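Local coordinates for protein 2,3-bisphosphoglycerate-independent phosphoglycerate mutase (PDB 2ZKT) that probably catalyses the interconversion of 2-phosphoglycerate and 3-phosphoglycerate, a step of glycolysis, as a metal-binding mutase that does not require 2,3-bisphosphoglycerate, at residues B[236-239]-B[245-248]; B[18-21]-B[27-30]; B[94-99]-B[186-191]. One frame throughout, in Å; residues are numbered along the deposited sequence.

Contact 1: residues B[236-239]-B[245-248]; sequences MKFT and KAAG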
loop_
_atom_site.group_PDB
_atom_site.type_symbol
_atom_site.label_atom_id
_atom_site.label_comp_id
_atom_site.label_asym_id
_atom_site.label_seq_id
_atom_site.Cartn_x
_atom_site.Cartn_y
_atom_site.Cartn_z
ATOM N N MET B 236 -9.351 -39.198 0.203
ATOM C CA MET B 236 -7.996 -39.482 0.656
ATOM C C MET B 236 -7.308 -38.184 1.071
ATOM O O MET B 236 -7.792 -37.086 0.777
ATOM C CB MET B 236 -7.205 -40.167 -0.466
ATOM C CG MET B 236 -7.152 -39.385 -1.770
ATOM S SD MET B 236 -6.347 -40.336 -3.085
ATOM C CE MET B 236 -7.762 -41.234 -3.739
ATOM N N LYS B 237 -6.172 -38.308 1.751
ATOM C CA LYS B 237 -5.439 -37.133 2.202
ATOM C C LYS B 237 -4.745 -36.405 1.034
ATOM O O LYS B 237 -4.547 -36.971 -0.052
ATOM C CB LYS B 237 -4.419 -37.542 3.278
ATOM C CG LYS B 237 -4.945 -38.638 4.217
ATOM C CD LYS B 237 -4.315 -38.582 5.609
ATOM C CE LYS B 237 -4.950 -37.482 6.461
ATOM N NZ LYS B 237 -4.371 -37.403 7.843
ATOM N N PHE B 238 -4.402 -35.139 1.275
ATOM C CA PHE B 238 -3.738 -34.284 0.287
ATOM C C PHE B 238 -2.458 -34.959 -0.235
ATOM O O PHE B 238 -2.270 -35.126 -1.447
ATOM C CB PHE B 238 -3.385 -32.938 0.946
ATOM C CG PHE B 238 -3.005 -31.848 -0.027
ATOM C CD1 PHE B 238 -3.985 -31.029 -0.592
ATOM C CD2 PHE B 238 -1.666 -31.620 -0.347
ATOM C CE1 PHE B 238 -3.644 -29.992 -1.460
ATOM C CE2 PHE B 238 -1.304 -30.586 -1.218
ATOM C CZ PHE B 238 -2.301 -29.764 -1.776
ATOM N N THR B 239 -1.591 -35.346 0.706
ATOM C CA THR B 239 -0.312 -35.999 0.408
ATOM C C THR B 239 -0.439 -37.172 -0.555
ATOM O O THR B 239 0.322 -37.270 -1.524
ATOM C CB THR B 239 0.368 -36.514 1.706
ATOM O OG1 THR B 239 -0.602 -37.224 2.497
ATOM C CG2 THR B 239 0.951 -35.347 2.522
ATOM N N LYS B 245 4.931 -34.254 -0.502
ATOM C CA LYS B 245 5.182 -34.044 0.921
ATOM C C LYS B 245 4.644 -32.627 1.079
ATOM O O LYS B 245 5.021 -31.732 0.304
ATOM C CB LYS B 245 6.686 -34.076 1.251
ATOM C CG LYS B 245 7.324 -35.453 1.101
ATOM C CD LYS B 245 8.829 -35.398 1.350
ATOM C CE LYS B 245 9.462 -36.777 1.175
ATOM N NZ LYS B 245 10.947 -36.752 1.385
ATOM N N ALA B 246 3.751 -32.427 2.049
ATOM C CA ALA B 246 3.149 -31.119 2.260
ATOM C C ALA B 246 3.301 -30.593 3.689
ATOM O O ALA B 246 2.962 -31.285 4.656
ATOM C CB ALA B 246 1.663 -31.180 1.875
ATOM N N ALA B 247 3.793 -29.355 3.809
ATOM C CA ALA B 247 3.982 -28.708 5.111
ATOM C C ALA B 247 3.270 -27.354 5.148
ATOM O O ALA B 247 3.037 -26.736 4.109
ATOM C CB ALA B 247 5.472 -28.507 5.388
ATOM N N GLY B 248 2.933 -26.891 6.350
ATOM C CA GLY B 248 2.263 -25.601 6.480
ATOM C C GLY B 248 2.739 -24.757 7.661
ATOM O O GLY B 248 2.999 -25.272 8.753
#
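The short helix 238-242 leads through a short turn into strand 246-249 of the large mixed sheet, and at this junction Phe238 and Thr239, from the first turn of the helix, meet Ala246, the first residue of the strand. The two segments bury 117 Å² in all, with three residues doing the touching. The backbones are nearest at Thr239 and Lys245, whose CA atoms stand 5.9 Å apart.

Ala246 turns its methyl toward the helix, and CB lies 4.0 Å from Phe238 CD2, approaching the ring obliquely. With CG anti to the backbone N (chi1 -166°), the phenyl group is carried off the helix toward this methyl. The ring has other neighbours as well: Trp242, Phe264 and Phe296 meet it at inclined angles, and Val397 and Met401 of helix 396-403 add aliphatic contacts, so Ala246 is one small piece of a largely aromatic surround.

Thr239 contributes its methyl branch instead of its hydroxyl. CG2 lies 4.1 Å from Ala246 N and 4.3 Å from Ala246 CB, and thus packs beside the strand backbone as well as its side chain. Around this apolar meeting the backbone is held by other partners: Ala246 pairs with Asp265, while Lys245 bonds to Asp295 and Phe296.

The contact thus joins the short connecting helix to the beginning of strand 246-249, which lies between strands 265-267 and 296-301 in the mixed sheet, in an alpha/beta domain consistent with the alkaline phosphatase clan.

Contact 2: residues B[18-21]-B[27-30]; sequences RPIK and TPLE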
loop_
_atom_site.group_PDB
_atom_site.type_symbol
_atom_site.label_atom_id
_atom_site.label_comp_id
_atom_site.label_asym_id
_atom_site.label_seq_id
_atom_site.Cartn_x
_atom_site.Cartn_y
_atom_site.Cartn_z
ATOM N N ARG B 18 -14.718 -4.520 0.345
ATOM C CA ARG B 18 -15.573 -3.724 -0.530
ATOM C C ARG B 18 -14.995 -2.304 -0.590
ATOM O O ARG B 18 -14.218 -1.904 0.283
ATOM C CB ARG B 18 -17.014 -3.707 0.003
ATOM C CG ARG B 18 -17.677 -5.083 -0.031
ATOM C CD ARG B 18 -19.046 -5.095 0.642
ATOM N NE ARG B 18 -19.636 -6.429 0.565
ATOM C CZ ARG B 18 -20.793 -6.791 1.119
ATOM N NH1 ARG B 18 -21.518 -5.914 1.819
ATOM N NH2 ARG B 18 -21.242 -8.035 0.959
ATOM N N PRO B 19 -15.354 -1.531 -1.630
ATOM C CA PRO B 19 -14.836 -0.157 -1.751
ATOM C C PRO B 19 -15.009 0.606 -0.430
ATOM O O PRO B 19 -16.086 0.556 0.179
ATOM C CB PRO B 19 -15.688 0.440 -2.877
ATOM C CG PRO B 19 -15.996 -0.765 -3.743
ATOM C CD PRO B 19 -16.323 -1.833 -2.704
ATOM N N ILE B 20 -13.948 1.284 0.023
ATOM C CA ILE B 20 -14.005 2.062 1.267
ATOM C C ILE B 20 -13.905 3.547 0.910
ATOM O O ILE B 20 -12.956 3.973 0.240
ATOM C CB ILE B 20 -12.827 1.737 2.227
ATOM C CG1 ILE B 20 -12.748 0.227 2.492
ATOM C CG2 ILE B 20 -13.011 2.519 3.550
ATOM C CD1 ILE B 20 -13.837 -0.308 3.386
ATOM N N LYS B 21 -14.878 4.333 1.372
ATOM C CA LYS B 21 -14.911 5.766 1.083
ATOM C C LYS B 21 -13.675 6.508 1.600
ATOM O O LYS B 21 -13.097 7.338 0.881
ATOM C CB LYS B 21 -16.187 6.396 1.668
ATOM C CG LYS B 21 -16.409 7.843 1.238
ATOM C CD LYS B 21 -17.783 8.355 1.665
ATOM C CE LYS B 21 -18.001 9.812 1.249
ATOM N NZ LYS B 21 -17.151 10.767 2.028
ATOM N N THR B 27 -10.285 -0.613 -2.033
ATOM C CA THR B 27 -10.375 -1.608 -0.980
ATOM C C THR B 27 -9.023 -1.530 -0.274
ATOM O O THR B 27 -8.057 -0.995 -0.831
ATOM C CB THR B 27 -10.528 -3.016 -1.547
ATOM O OG1 THR B 27 -9.373 -3.324 -2.341
ATOM C CG2 THR B 27 -11.806 -3.121 -2.399
ATOM N N PRO B 28 -8.939 -2.048 0.966
ATOM C CA PRO B 28 -7.676 -2.026 1.719
ATOM C C PRO B 28 -6.516 -2.604 0.898
ATOM O O PRO B 28 -5.398 -2.090 0.941
ATOM C CB PRO B 28 -8.001 -2.882 2.950
ATOM C CG PRO B 28 -9.440 -2.513 3.206
ATOM C CD PRO B 28 -10.047 -2.547 1.808
ATOM N N LEU B 29 -6.790 -3.672 0.153
ATOM C CA LEU B 29 -5.766 -4.314 -0.664
ATOM C C LEU B 29 -5.279 -3.412 -1.787
ATOM O O LEU B 29 -4.089 -3.395 -2.094
ATOM C CB LEU B 29 -6.290 -5.628 -1.277
ATOM C CG LEU B 29 -5.373 -6.244 -2.366
ATOM C CD1 LEU B 29 -3.941 -6.398 -1.850
ATOM C CD2 LEU B 29 -5.939 -7.601 -2.787
ATOM N N GLU B 30 -6.194 -2.660 -2.394
ATOM C CA GLU B 30 -5.817 -1.776 -3.491
ATOM C C GLU B 30 -5.049 -0.570 -2.945
ATOM O O GLU B 30 -3.969 -0.227 -3.444
ATOM C CB GLU B 30 -7.073 -1.331 -4.268
ATOM C CG GLU B 30 -7.766 -2.483 -4.996
ATOM C CD GLU B 30 -9.184 -2.143 -5.454
ATOM O OE1 GLU B 30 -9.854 -1.318 -4.778
ATOM O OE2 GLU B 30 -9.641 -2.717 -6.483
#
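Thr27 and Pro28 present their side chains to the Arg18-Pro19 peptide and to the side chain of Ile20 in two different ways, one methyl against a peptide group and one ring against an isoleucine branch. The methyl of Thr27 rests on the peptide joining Arg18 to Pro19: CG2 is 3.8 Å from Arg18 C and 4.0 Å from Pro19 N. Next to it, Ile20 and Pro28 cross at about a right angle, with CG1 of the isoleucine 3.9 Å from CD of the proline ring. Ile20 holds CG1 beside its backbone N (chi1 -54°), and this is the branch that meets Pro28.

The rotation of Thr27 is held through its hydroxyl, where OG1 has both a hydrogen bond with Glu380 OE1 and a bond from the start of helix 28-31. Thr27 is the N-cap of that helix and forms a capping box with Glu30: Glu30 N donates to Thr27 OG1 over 3.2 Å, and Thr27 N returns a bond of 2.9 Å to Glu30 OE1. The latter uses the anti side of the carboxylate oxygen, 24° out of the carboxylate plane. With the hydroxyl engaged in this way, the methyl faces the Arg18-Pro19 peptide; Glu30 OE1 also forms a salt bridge with Arg381.

Arg18 directs its guanidinium group elsewhere, to salt bridges with Asp359 and Glu352. The turn itself is closed by a backbone bond between Ile20 and Leu26. The contact thus lies in the connection from strand 6-12 to helix 28-31, with helix 313-331 touching Ile20 and Pro28 and helix 380-383 bordering the capping box.

Contact 3: residues B[94-99]-B[186-191]; sequences DDLAFR and KKVAEI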
loop_
_atom_site.group_PDB
_atom_site.type_symbol
_atom_site.label_atom_id
_atom_site.label_comp_id
_atom_site.label_asym_id
_atom_site.label_seq_id
_atom_site.Cartn_x
_atom_site.Cartn_y
_atom_site.Cartn_z
ATOM N N ASP B 94 -13.565 -41.705 14.985
ATOM C CA ASP B 94 -14.879 -41.986 15.551
ATOM C C ASP B 94 -15.228 -41.021 16.690
ATOM O O ASP B 94 -16.296 -41.141 17.300
ATOM C CB ASP B 94 -14.945 -43.439 16.037
ATOM C CG ASP B 94 -13.941 -43.731 17.136
ATOM O OD1 ASP B 94 -12.920 -43.013 17.216
ATOM O OD2 ASP B 94 -14.173 -44.689 17.910
ATOM N N ASP B 95 -14.337 -40.057 16.963
ATOM C CA ASP B 95 -14.563 -39.066 18.031
ATOM C C ASP B 95 -15.380 -37.843 17.584
ATOM O O ASP B 95 -15.387 -37.479 16.403
ATOM C CB ASP B 95 -13.226 -38.566 18.609
ATOM C CG ASP B 95 -12.453 -39.654 19.340
ATOM O OD1 ASP B 95 -13.083 -40.377 20.136
ATOM O OD2 ASP B 95 -11.221 -39.779 19.133
ATOM N N LEU B 96 -16.061 -37.217 18.547
ATOM C CA LEU B 96 -16.866 -36.021 18.301
ATOM C C LEU B 96 -16.289 -34.866 19.148
ATOM O O LEU B 96 -16.132 -35.002 20.366
ATOM C CB LEU B 96 -18.330 -36.274 18.687
ATOM C CG LEU B 96 -19.313 -35.135 18.353
ATOM C CD1 LEU B 96 -19.278 -34.833 16.853
ATOM C CD2 LEU B 96 -20.727 -35.534 18.784
ATOM N N ALA B 97 -15.967 -33.740 18.497
ATOM C CA ALA B 97 -15.382 -32.586 19.188
ATOM C C ALA B 97 -16.254 -31.336 19.107
ATOM O O ALA B 97 -17.056 -31.178 18.185
ATOM C CB ALA B 97 -14.008 -32.294 18.625
ATOM N N PHE B 98 -16.088 -30.440 20.083
ATOM C CA PHE B 98 -16.878 -29.211 20.146
ATOM C C PHE B 98 -16.020 -28.015 20.544
ATOM O O PHE B 98 -14.977 -28.168 21.192
ATOM C CB PHE B 98 -17.972 -29.330 21.211
ATOM C CG PHE B 98 -18.835 -30.555 21.087
ATOM C CD1 PHE B 98 -18.385 -31.794 21.559
ATOM C CD2 PHE B 98 -20.125 -30.465 20.542
ATOM C CE1 PHE B 98 -19.206 -32.925 21.496
ATOM C CE2 PHE B 98 -20.954 -31.592 20.474
ATOM C CZ PHE B 98 -20.492 -32.827 20.955
ATOM N N ARG B 99 -16.467 -26.819 20.154
ATOM C CA ARG B 99 -15.782 -25.586 20.546
ATOM C C ARG B 99 -16.571 -25.166 21.806
ATOM O O ARG B 99 -17.812 -25.221 21.831
ATOM C CB ARG B 99 -15.880 -24.521 19.440
ATOM C CG ARG B 99 -17.296 -24.152 19.029
ATOM C CD ARG B 99 -17.295 -23.389 17.699
ATOM N NE ARG B 99 -16.631 -22.084 17.791
ATOM C CZ ARG B 99 -17.148 -21.021 18.408
ATOM N NH1 ARG B 99 -18.344 -21.102 18.990
ATOM N NH2 ARG B 99 -16.469 -19.876 18.447
ATOM N N LYS B 186 -29.561 -38.231 20.059
ATOM C CA LYS B 186 -30.267 -38.191 21.341
ATOM C C LYS B 186 -29.332 -38.522 22.506
ATOM O O LYS B 186 -29.364 -37.914 23.573
ATOM C CB LYS B 186 -31.409 -39.213 21.283
ATOM C CG LYS B 186 -32.406 -39.040 22.435
ATOM C CD LYS B 186 -33.102 -40.355 22.805
ATOM C CE LYS B 186 -34.624 -40.288 22.618
ATOM N NZ LYS B 186 -35.123 -41.586 22.156
ATOM N N LYS B 187 -28.500 -39.559 22.289
ATOM C CA LYS B 187 -27.607 -40.022 23.345
ATOM C C LYS B 187 -26.628 -38.929 23.800
ATOM O O LYS B 187 -26.365 -38.738 24.982
ATOM C CB LYS B 187 -26.823 -41.226 22.811
ATOM C CG LYS B 187 -26.111 -42.001 23.924
ATOM C CD LYS B 187 -25.455 -43.288 23.413
ATOM C CE LYS B 187 -24.516 -43.918 24.451
ATOM N NZ LYS B 187 -23.175 -44.060 23.879
ATOM N N VAL B 188 -26.052 -38.220 22.808
ATOM C CA VAL B 188 -24.984 -37.265 23.115
ATOM C C VAL B 188 -25.497 -36.003 23.822
ATOM O O VAL B 188 -24.816 -35.393 24.640
ATOM C CB VAL B 188 -24.287 -36.881 21.809
ATOM C CG1 VAL B 188 -23.286 -35.750 22.066
ATOM C CG2 VAL B 188 -23.549 -38.080 21.235
ATOM N N ALA B 189 -26.722 -35.586 23.442
ATOM C CA ALA B 189 -27.280 -34.387 24.062
ATOM C C ALA B 189 -27.565 -34.608 25.557
ATOM O O ALA B 189 -27.609 -33.674 26.356
ATOM C CB ALA B 189 -28.573 -34.031 23.328
ATOM N N GLU B 190 -27.809 -35.886 25.921
ATOM C CA GLU B 190 -28.036 -36.203 27.321
ATOM C C GLU B 190 -26.715 -36.237 28.085
ATOM O O GLU B 190 -26.647 -35.961 29.277
ATOM C CB GLU B 190 -28.718 -37.574 27.398
ATOM C CG GLU B 190 -30.029 -37.616 26.609
ATOM C CD GLU B 190 -30.689 -38.967 26.806
ATOM O OE1 GLU B 190 -30.014 -39.894 27.232
ATOM O OE2 GLU B 190 -31.884 -39.079 26.525
ATOM N N ILE B 191 -25.676 -36.677 27.352
ATOM C CA ILE B 191 -24.343 -36.639 27.922
ATOM C C ILE B 191 -23.888 -35.189 28.082
ATOM O O ILE B 191 -23.433 -34.758 29.132
ATOM C CB ILE B 191 -23.411 -37.400 26.968
ATOM C CG1 ILE B 191 -23.874 -38.855 26.827
ATOM C CG2 ILE B 191 -21.971 -37.418 27.526
ATOM C CD1 ILE B 191 -22.969 -39.673 25.898
#
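Strand 96-103 and helix 186-203 face each other at a distance common for a helix layered on a sheet, the nearest CA atoms, those of Leu96 and Val188, lying 9.5 Å apart. The gap is bridged by three apolar side chains, and the surface buried between the segments is small, 74 Å² in all.

Val188 is the helix residue that does the touching, through a single branch. CG1 stands anti to the backbone N (chi1 173°), which projects it at the sheet, where it meets two side chains of the same strand. One is Leu96, whose CD2 approaches to 4.2 Å; the two chains run oblique to one another. The other is Phe98, whose outermost ring atom, CZ, is 4.2 Å from the same CG1, the ring and the valine arriving from opposite directions. Leu96 and Phe98 are two positions apart on the strand and so share a face of the sheet, a simple illustration of how strand alternation offers a helix alternate residues while Ala97 turns elsewhere.

Phe98 extends this apolar layer by packing on Ile225 and Ala228 of strand 222-229. Val188 is also bordered by Asn166 and His169, at the end of strand 161-166 and just beyond it. Lys187, the residue before it, bonds through NZ to His169.

Strand 96-103 runs between strands 161-166 and 222-229, and helix 186-203 is part of the connection that carries the chain from one to the other over it. This is a split beta-alpha-beta unit. With helices 131-142 and 186-203, the four strands follow a beta-alpha-beta-beta-alpha-beta order along the chain and a 2-3-1-4 order across the antiparallel sheet, consistent with a ferredoxin-like topology.

From the N terminus, contact 2 (18-21 with 27-30) comes first and closes a short loop between strand 6-12 and helix 28-31 of the domain built on the mixed sheet. The chain then enters the antiparallel sheet, where contact 3 closes a long loop of 86 residues, joining the strand that comes first along the chain, 96-103, to helix 186-203. After strand 222-229 it returns, and contact 1 closes another short turn, at strand 246-249 of the mixed sheet. The three follow in series, neither nesting nor crossing. Contacts 1 and 2 lie on opposite sides of the chain's centre, about 34 Å apart between centres, and tie separate parts of the mixed-sheet domain.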